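Local coordinates for protein Lic11098 (Leptospira interrogans serogroup Icterohaemorrhagiae serovar copenhageni, PDB 4U08) that is of unknown function but, as a leucine-rich repeat protein of a human pathogen, may act as a virulence factor, perhaps by binding other molecules, at residues H121-T126 and H144-S149; N168-L173 and L186-N191. All coordinates share one frame; numbering follows the deposited sequence.

In the fold
Both contacts join consecutive turns of a leucine-rich repeat solenoid through its asparagines, and they follow one another along the chain with centres about 11 Å apart. Contact 1 pairs the loops after strands 116-118 and 139-141; contact 2 sets the loop after strand 162-164 against the turn that follows strand 185-187. Phe147 joins them: Phe147 N probably donates a hydrogen bond to Asn168 OD1 at 3.2 Å, and Phe147 O probably accepts one from Gln169 N at 2.8 Å. The histidines run along one edge, where the side chain of His144 lies about 6 Å from a bound zinc and His190 of contact 2 ligates zinc.

Contact 1 of 2, residues H121-T126 and H144-S149; sequences HNQLAT and HNQFNS
The asparagine ladder of a leucine-rich repeat solenoid links 121-126 to 144-149, loops of successive turns that run nearly alongside, 17° apart. Asn145 carries it. Its CG stands anti to the carbonyl carbon (chi1 -88°), which brings Asn145 OD1 to the neighbouring loop to accept a hydrogen bond from Leu124 N at 3.0 Å; the N-H points almost straight at the oxygen (165°) but arrives from above the carbonyl plane. Asn145 ND2 turns to the carbonyls of Leu119 and Leu142, so both ends of the buried amide are held. In return Gln146 N donates to Leu124 O at 2.8 Å, in the plane of that carbonyl. Beyond it the Phe147 ring packs against the loop 121-126: Leu124 O and Ala125 CA sit over one face, towards the rim, and Phe147 CZ meets Leu124 CB at 3.9 Å. Water 1 bridges the backbones by donating to Ala125 O and accepting from Asn148 N. At the other end the imidazoles of His121 and His144 point the same way in an offset stack, centroids 4.0 Å apart, and His144 CB stands over the centre of the His121 ring at 3.6 Å. The His144 ring also stacks with His167, extending the histidine row. Buried asparagine amides bonded to the backbone of the preceding turn are typical of the leucine-rich repeat fold.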
ATOM      1  N   HIS A 121       0.241 -14.468   7.399  1.00 40.49           N
ATOM      2  CA  HIS A 121      -0.691 -15.607   7.348  1.00 42.13           C
ATOM      3  C   HIS A 121      -0.359 -16.696   8.379  1.00 45.27           C
ATOM      4  O   HIS A 121      -0.196 -17.861   8.045  1.00 45.04           O
ATOM      5  CB  HIS A 121      -0.828 -16.175   5.912  1.00 43.49           C
ATOM      6  CG  HIS A 121      -1.424 -15.204   4.947  1.00 47.42           C
ATOM      7  ND1 HIS A 121      -2.747 -15.302   4.542  1.00 50.06           N
ATOM      8  CD2 HIS A 121      -0.886 -14.095   4.397  1.00 49.78           C
ATOM      9  CE1 HIS A 121      -2.956 -14.285   3.725  1.00 49.51           C
ATOM     10  NE2 HIS A 121      -1.866 -13.529   3.605  1.00 50.02           N
ATOM     11  N   ASN A 122      -0.258 -16.295   9.645  1.00 40.93           N
ATOM     12  CA  ASN A 122      -0.056 -17.216  10.759  1.00 39.03           C
ATOM     13  C   ASN A 122      -1.118 -16.906  11.805  1.00 41.28           C
ATOM     14  O   ASN A 122      -2.126 -16.262  11.479  1.00 39.44           O
ATOM     15  CB  ASN A 122       1.379 -17.139  11.292  1.00 35.60           C
ATOM     16  CG  ASN A 122       2.319 -17.959  10.479  1.00 52.20           C
ATOM     17  OD1 ASN A 122       2.410 -19.165  10.660  1.00 46.45           O
ATOM     18  ND2 ASN A 122       2.996 -17.341   9.529  1.00 45.72           N
ATOM     19  N   GLN A 123      -0.927 -17.360  13.054  1.00 39.91           N
ATOM     20  CA  GLN A 123      -1.906 -17.084  14.106  1.00 40.58           C
ATOM     21  C   GLN A 123      -1.199 -16.442  15.325  1.00 42.54           C
ATOM     22  O   GLN A 123      -1.455 -16.782  16.482  1.00 40.16           O
ATOM     23  CB  GLN A 123      -2.754 -18.351  14.414  1.00 43.02           C
ATOM     24  CG  GLN A 123      -3.897 -18.524  13.383  1.00 69.87           C
ATOM     25  CD  GLN A 123      -4.410 -19.925  13.110  1.00104.91           C
ATOM     26  OE1 GLN A 123      -4.321 -20.431  11.978  1.00105.12           O
ATOM     27  NE2 GLN A 123      -5.103 -20.516  14.080  1.00 99.87           N
ATOM     28  N   LEU A 124      -0.295 -15.484  15.026  1.00 38.49           N
ATOM     29  CA  LEU A 124       0.491 -14.749  16.022  1.00 36.28           C
ATOM     30  C   LEU A 124      -0.293 -13.613  16.642  1.00 36.52           C
ATOM     31  O   LEU A 124      -0.966 -12.868  15.940  1.00 35.11           O
ATOM     32  CB  LEU A 124       1.782 -14.200  15.407  1.00 36.61           C
ATOM     33  CG  LEU A 124       2.770 -15.221  14.857  1.00 40.29           C
ATOM     34  CD1 LEU A 124       3.859 -14.535  14.041  1.00 39.49           C
ATOM     35  CD2 LEU A 124       3.404 -16.027  15.974  1.00 42.32           C
ATOM     36  N   ALA A 125      -0.217 -13.481  17.974  1.00 32.12           N
ATOM     37  CA  ALA A 125      -0.869 -12.393  18.705  1.00 31.97           C
ATOM     38  C   ALA A 125       0.189 -11.535  19.417  1.00 33.64           C
ATOM     39  O   ALA A 125      -0.094 -10.420  19.849  1.00 33.14           O
ATOM     40  CB  ALA A 125      -1.865 -12.961  19.713  1.00 33.68           C
ATOM     41  N   THR A 126       1.415 -12.066  19.525  1.00 31.45           N
ATOM     42  CA  THR A 126       2.530 -11.424  20.208  1.00 32.17           C
ATOM     43  C   THR A 126       3.837 -11.786  19.548  1.00 34.79           C
ATOM     44  O   THR A 126       3.934 -12.813  18.861  1.00 35.30           O
ATOM     45  CB  THR A 126       2.662 -11.976  21.675  1.00 42.14           C
ATOM     46  OG1 THR A 126       2.881 -13.387  21.661  1.00 39.09           O
ATOM     47  CG2 THR A 126       1.501 -11.625  22.566  1.00 41.04           C
ATOM     48  N   HIS A 144      -2.046 -10.454   8.219  1.00 34.29           N
ATOM     49  CA  HIS A 144      -2.918 -11.640   8.355  1.00 37.53           C
ATOM     50  C   HIS A 144      -2.556 -12.510   9.559  1.00 41.69           C
ATOM     51  O   HIS A 144      -2.300 -13.702   9.430  1.00 41.85           O
ATOM     52  CB  HIS A 144      -2.981 -12.477   7.048  1.00 39.71           C
ATOM     53  CG  HIS A 144      -3.580 -11.736   5.892  1.00 44.13           C
ATOM     54  ND1 HIS A 144      -2.787 -10.940   5.089  1.00 47.03           N
ATOM     55  CD2 HIS A 144      -4.856 -11.671   5.445  1.00 46.88           C
ATOM     56  CE1 HIS A 144      -3.595 -10.408   4.193  1.00 46.65           C
ATOM     57  NE2 HIS A 144      -4.847 -10.805   4.370  1.00 46.88           N
ATOM     58  N   ASN A 145      -2.482 -11.888  10.730  1.00 37.79           N
ATOM     59  CA  ASN A 145      -2.224 -12.574  11.994  1.00 36.35           C
ATOM     60  C   ASN A 145      -3.337 -12.184  12.957  1.00 39.88           C
ATOM     61  O   ASN A 145      -4.435 -11.804  12.507  1.00 38.24           O
ATOM     62  CB  ASN A 145      -0.814 -12.252  12.516  1.00 36.84           C
ATOM     63  CG  ASN A 145       0.215 -13.181  11.974  1.00 45.60           C
ATOM     64  OD1 ASN A 145       0.247 -14.344  12.344  1.00 37.20           O
ATOM     65  ND2 ASN A 145       1.049 -12.716  11.046  1.00 40.91           N
ATOM     66  N   GLN A 146      -3.075 -12.245  14.270  1.00 36.78           N
ATOM     67  CA  GLN A 146      -4.085 -11.927  15.274  1.00 37.80           C
ATOM     68  C   GLN A 146      -3.591 -10.871  16.271  1.00 39.63           C
ATOM     69  O   GLN A 146      -3.917 -10.943  17.461  1.00 37.51           O
ATOM     70  CB  GLN A 146      -4.541 -13.213  16.006  1.00 40.44           C
ATOM     71  CG  GLN A 146      -5.389 -14.140  15.141  1.00 64.99           C
ATOM     72  CD  GLN A 146      -5.207 -15.602  15.475  1.00100.16           C
ATOM     73  OE1 GLN A 146      -4.317 -16.004  16.239  1.00 99.72           O
ATOM     74  NE2 GLN A 146      -6.045 -16.440  14.887  1.00 96.31           N
ATOM     75  N   PHE A 147      -2.835  -9.874  15.785  1.00 34.56           N
ATOM     76  CA  PHE A 147      -2.359  -8.783  16.627  1.00 32.18           C
ATOM     77  C   PHE A 147      -3.464  -7.766  16.907  1.00 38.21           C
ATOM     78  O   PHE A 147      -3.955  -7.104  15.983  1.00 37.01           O
ATOM     79  CB  PHE A 147      -1.139  -8.085  15.994  1.00 31.12           C
ATOM     80  CG  PHE A 147       0.122  -8.905  15.939  1.00 30.57           C
ATOM     81  CD1 PHE A 147       0.969  -8.995  17.047  1.00 32.38           C
ATOM     82  CD2 PHE A 147       0.485  -9.567  14.772  1.00 31.10           C
ATOM     83  CE1 PHE A 147       2.159  -9.736  16.983  1.00 33.43           C
ATOM     84  CE2 PHE A 147       1.660 -10.321  14.711  1.00 33.75           C
ATOM     85  CZ  PHE A 147       2.491 -10.407  15.819  1.00 32.54           C
ATOM     86  N   ASN A 148      -3.808  -7.602  18.201  1.00 36.42           N
ATOM     87  CA  ASN A 148      -4.790  -6.622  18.673  1.00 36.89           C
ATOM     88  C   ASN A 148      -4.038  -5.359  18.973  1.00 38.70           C
ATOM     89  O   ASN A 148      -4.610  -4.271  18.980  1.00 37.49           O
ATOM     90  CB  ASN A 148      -5.476  -7.125  19.954  1.00 42.57           C
ATOM     91  CG  ASN A 148      -6.284  -8.371  19.725  1.00 76.89           C
ATOM     92  OD1 ASN A 148      -7.116  -8.454  18.820  1.00 65.95           O
ATOM     93  ND2 ASN A 148      -6.045  -9.380  20.533  1.00 76.97           N
ATOM     94  N   SER A 149      -2.727  -5.523  19.219  1.00 34.60           N
ATOM     95  CA  SER A 149      -1.790  -4.447  19.472  1.00 33.25           C
ATOM     96  C   SER A 149      -0.420  -4.940  19.054  1.00 35.28           C
ATOM     97  O   SER A 149      -0.212  -6.139  18.906  1.00 34.70           O
ATOM     98  CB  SER A 149      -1.830  -4.017  20.936  1.00 37.54           C
ATOM     99  OG  SER A 149      -1.523  -5.125  21.756  1.00 49.33           O
TER
HETATM  100  O   HOH W   1      -2.325  -9.099  20.389  1.00 41.46           O

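Contact 2 of 2, residues N168-L173 and L186-N191; sequences NQLNVL and LGLDHN. With ZN (zinc ion), chain G.
Asn191 has the most surface buried here, and Leu170 and Leu188 follow it; together they join the loop 168-173 to the turn that follows strand 185-187. The Asn191 side chain lies alongside Leu170, pointing the same way, with CG anti to the carbonyl carbon (chi1 -83°). This brings Asn191 OD1 to the backbone of 168-170, where it takes two N-H groups: Leu170 N at 3.3 Å, fairly straight at 160° but from above the carbonyl plane, and Asn168 N at 3.1 Å in a weak, bent bond. Asn191 OD1 also packs against Asn168 CB, 3.1 Å away. Asn191 ND2 faces back into its own turn and donates to Leu188 O at 3.0 Å; that oxygen lies close to the amide plane, and a further bond from ND2 to Leu165 O reaches the preceding repeat. Beside the amide the contact becomes apolar. Leu188 crosses Leu170 at about a right angle, Leu188 CD2 against Leu170 CD1 at 4.1 Å, and meets Leu173 tip to tip, with the two CD2 methyls 3.7 Å apart. Leu170 CG and CB rest against Asn191 OD1, joining the polar layer to the leucine core. Next along the turn His190 coordinates zinc through ND1 at 1.9 Å; His167 NE2 and water 2, which is 2.2 Å from the metal, also bind it. The metal thus ties two successive repeats together at the edge, while inside the solenoid one buried carboxamide, bonded through both its oxygen and its nitrogen, pairs backbone groups of the solenoid, with Asn214 ND2 also donating to Leu188 O; bonds at both ends should restrict its rotation.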
ATOM      1  N   ASN A 168      -4.831  -7.248  10.525  1.00 36.10           N
ATOM      2  CA  ASN A 168      -4.689  -7.647  11.923  1.00 34.67           C
ATOM      3  C   ASN A 168      -5.881  -7.028  12.613  1.00 38.99           C
ATOM      4  O   ASN A 168      -6.866  -6.697  11.928  1.00 39.83           O
ATOM      5  CB  ASN A 168      -3.335  -7.220  12.500  1.00 30.17           C
ATOM      6  CG  ASN A 168      -2.284  -8.221  12.177  1.00 30.11           C
ATOM      7  OD1 ASN A 168      -2.299  -9.333  12.694  1.00 37.27           O
ATOM      8  ND2 ASN A 168      -1.388  -7.905  11.258  1.00 30.67           N
ATOM      9  N   GLN A 169      -5.842  -6.870  13.927  1.00 34.38           N
ATOM     10  CA  GLN A 169      -6.983  -6.258  14.596  1.00 35.80           C
ATOM     11  C   GLN A 169      -6.568  -5.025  15.387  1.00 38.08           C
ATOM     12  O   GLN A 169      -7.186  -4.712  16.400  1.00 38.31           O
ATOM     13  CB  GLN A 169      -7.777  -7.300  15.433  1.00 37.64           C
ATOM     14  CG  GLN A 169      -7.008  -8.609  15.676  1.00 58.78           C
ATOM     15  CD  GLN A 169      -7.528  -9.763  14.868  1.00 73.88           C
ATOM     16  OE1 GLN A 169      -8.268 -10.618  15.377  1.00 71.63           O
ATOM     17  NE2 GLN A 169      -7.122  -9.841  13.603  1.00 59.81           N
ATOM     18  N   LEU A 170      -5.587  -4.245  14.848  1.00 33.26           N
ATOM     19  CA  LEU A 170      -5.081  -3.032  15.492  1.00 32.19           C
ATOM     20  C   LEU A 170      -6.084  -1.906  15.606  1.00 35.60           C
ATOM     21  O   LEU A 170      -6.656  -1.494  14.607  1.00 33.05           O
ATOM     22  CB  LEU A 170      -3.791  -2.511  14.799  1.00 31.38           C
ATOM     23  CG  LEU A 170      -2.654  -3.499  14.627  1.00 34.80           C
ATOM     24  CD1 LEU A 170      -1.520  -2.870  13.800  1.00 35.09           C
ATOM     25  CD2 LEU A 170      -2.113  -3.958  15.962  1.00 35.31           C
ATOM     26  N   ASN A 171      -6.260  -1.356  16.820  1.00 33.30           N
ATOM     27  CA  ASN A 171      -7.131  -0.200  17.014  1.00 33.10           C
ATOM     28  C   ASN A 171      -6.261   1.036  17.062  1.00 36.51           C
ATOM     29  O   ASN A 171      -6.701   2.139  16.702  1.00 35.70           O
ATOM     30  CB  ASN A 171      -7.902  -0.298  18.339  1.00 39.80           C
ATOM     31  CG  ASN A 171      -8.443  -1.663  18.651  1.00 68.72           C
ATOM     32  OD1 ASN A 171      -7.888  -2.389  19.478  1.00 72.59           O
ATOM     33  ND2 ASN A 171      -9.502  -2.060  17.979  1.00 58.41           N
ATOM     34  N   VAL A 172      -5.031   0.859  17.571  1.00 32.43           N
ATOM     35  CA  VAL A 172      -4.081   1.952  17.805  1.00 32.49           C
ATOM     36  C   VAL A 172      -2.662   1.478  17.449  1.00 34.80           C
ATOM     37  O   VAL A 172      -2.405   0.274  17.396  1.00 34.88           O
ATOM     38  CB  VAL A 172      -4.193   2.414  19.302  1.00 37.18           C
ATOM     39  CG1 VAL A 172      -3.054   3.324  19.710  1.00 38.43           C
ATOM     40  CG2 VAL A 172      -5.518   3.126  19.583  1.00 37.21           C
ATOM     41  N   LEU A 173      -1.752   2.434  17.191  1.00 31.28           N
ATOM     42  CA  LEU A 173      -0.339   2.172  16.963  1.00 30.73           C
ATOM     43  C   LEU A 173       0.442   2.666  18.204  1.00 34.25           C
ATOM     44  O   LEU A 173       0.098   3.723  18.741  1.00 34.85           O
ATOM     45  CB  LEU A 173       0.188   2.918  15.728  1.00 30.68           C
ATOM     46  CG  LEU A 173      -0.400   2.534  14.383  1.00 35.29           C
ATOM     47  CD1 LEU A 173       0.078   3.518  13.306  1.00 33.84           C
ATOM     48  CD2 LEU A 173      -0.067   1.086  14.028  1.00 36.04           C
ATOM     49  N   LEU A 186       4.984   1.420   5.026  1.00 26.38           N
ATOM     50  CA  LEU A 186       4.199   1.009   6.201  1.00 25.92           C
ATOM     51  C   LEU A 186       2.828   0.507   5.741  1.00 30.77           C
ATOM     52  O   LEU A 186       2.036   1.285   5.239  1.00 30.80           O
ATOM     53  CB  LEU A 186       4.088   2.175   7.220  1.00 25.21           C
ATOM     54  CG  LEU A 186       3.240   1.931   8.498  1.00 29.33           C
ATOM     55  CD1 LEU A 186       3.671   0.637   9.246  1.00 29.28           C
ATOM     56  CD2 LEU A 186       3.288   3.133   9.406  1.00 33.60           C
ATOM     57  N   GLY A 187       2.583  -0.789   5.891  1.00 28.77           N
ATOM     58  CA  GLY A 187       1.327  -1.411   5.473  1.00 30.26           C
ATOM     59  C   GLY A 187       0.386  -1.644   6.640  1.00 35.38           C
ATOM     60  O   GLY A 187       0.629  -2.531   7.458  1.00 36.35           O
ATOM     61  N   LEU A 188      -0.695  -0.870   6.720  1.00 30.32           N
ATOM     62  CA  LEU A 188      -1.691  -0.979   7.787  1.00 28.53           C
ATOM     63  C   LEU A 188      -3.124  -1.214   7.274  1.00 31.62           C
ATOM     64  O   LEU A 188      -4.073  -1.012   8.027  1.00 30.45           O
ATOM     65  CB  LEU A 188      -1.639   0.293   8.654  1.00 27.80           C
ATOM     66  CG  LEU A 188      -0.362   0.476   9.485  1.00 31.86           C
ATOM     67  CD1 LEU A 188      -0.235   1.880   9.948  1.00 28.92           C
ATOM     68  CD2 LEU A 188      -0.334  -0.533  10.660  1.00 34.56           C
ATOM     69  N   ASP A 189      -3.292  -1.625   6.005  1.00 29.61           N
ATOM     70  CA  ASP A 189      -4.626  -1.868   5.443  1.00 29.21           C
ATOM     71  C   ASP A 189      -5.458  -2.848   6.260  1.00 33.01           C
ATOM     72  O   ASP A 189      -4.957  -3.876   6.703  1.00 32.82           O
ATOM     73  CB  ASP A 189      -4.553  -2.488   4.023  1.00 30.38           C
ATOM     74  CG  ASP A 189      -3.945  -1.622   2.934  1.00 37.38           C
ATOM     75  OD1 ASP A 189      -3.928  -0.393   3.094  1.00 36.18           O
ATOM     76  OD2 ASP A 189      -3.491  -2.185   1.921  1.00 46.36           O
ATOM     77  N   HIS A 190      -6.744  -2.575   6.342  1.00 31.90           N
ATOM     78  CA  HIS A 190      -7.745  -3.469   6.919  1.00 34.01           C
ATOM     79  C   HIS A 190      -7.479  -3.884   8.387  1.00 37.65           C
ATOM     80  O   HIS A 190      -7.588  -5.053   8.759  1.00 35.82           O
ATOM     81  CB  HIS A 190      -7.945  -4.696   5.999  1.00 36.37           C
ATOM     82  CG  HIS A 190      -9.378  -5.128   5.886  1.00 41.23           C
ATOM     83  ND1 HIS A 190      -9.831  -5.861   4.794  1.00 43.44           N
ATOM     84  CD2 HIS A 190     -10.419  -4.909   6.728  1.00 44.62           C
ATOM     85  CE1 HIS A 190     -11.118  -6.067   5.007  1.00 44.27           C
ATOM     86  NE2 HIS A 190     -11.524  -5.504   6.153  1.00 44.95           N
ATOM     87  N   ASN A 191      -7.149  -2.906   9.217  1.00 36.28           N
ATOM     88  CA  ASN A 191      -7.062  -3.113  10.660  1.00 36.19           C
ATOM     89  C   ASN A 191      -8.332  -2.398  11.154  1.00 40.27           C
ATOM     90  O   ASN A 191      -9.295  -2.312  10.394  1.00 40.54           O
ATOM     91  CB  ASN A 191      -5.764  -2.506  11.222  1.00 34.34           C
ATOM     92  CG  ASN A 191      -4.599  -3.412  11.064  1.00 40.94           C
ATOM     93  OD1 ASN A 191      -4.479  -4.383  11.778  1.00 37.32           O
ATOM     94  ND2 ASN A 191      -3.715  -3.134  10.121  1.00 29.87           N
TER
HETATM   95 ZN    ZN G 505      -8.685  -6.407   3.377  1.00 53.56          ZN
HETATM   96  O   HOH W   2      -8.216  -4.481   2.398  1.00 47.13           O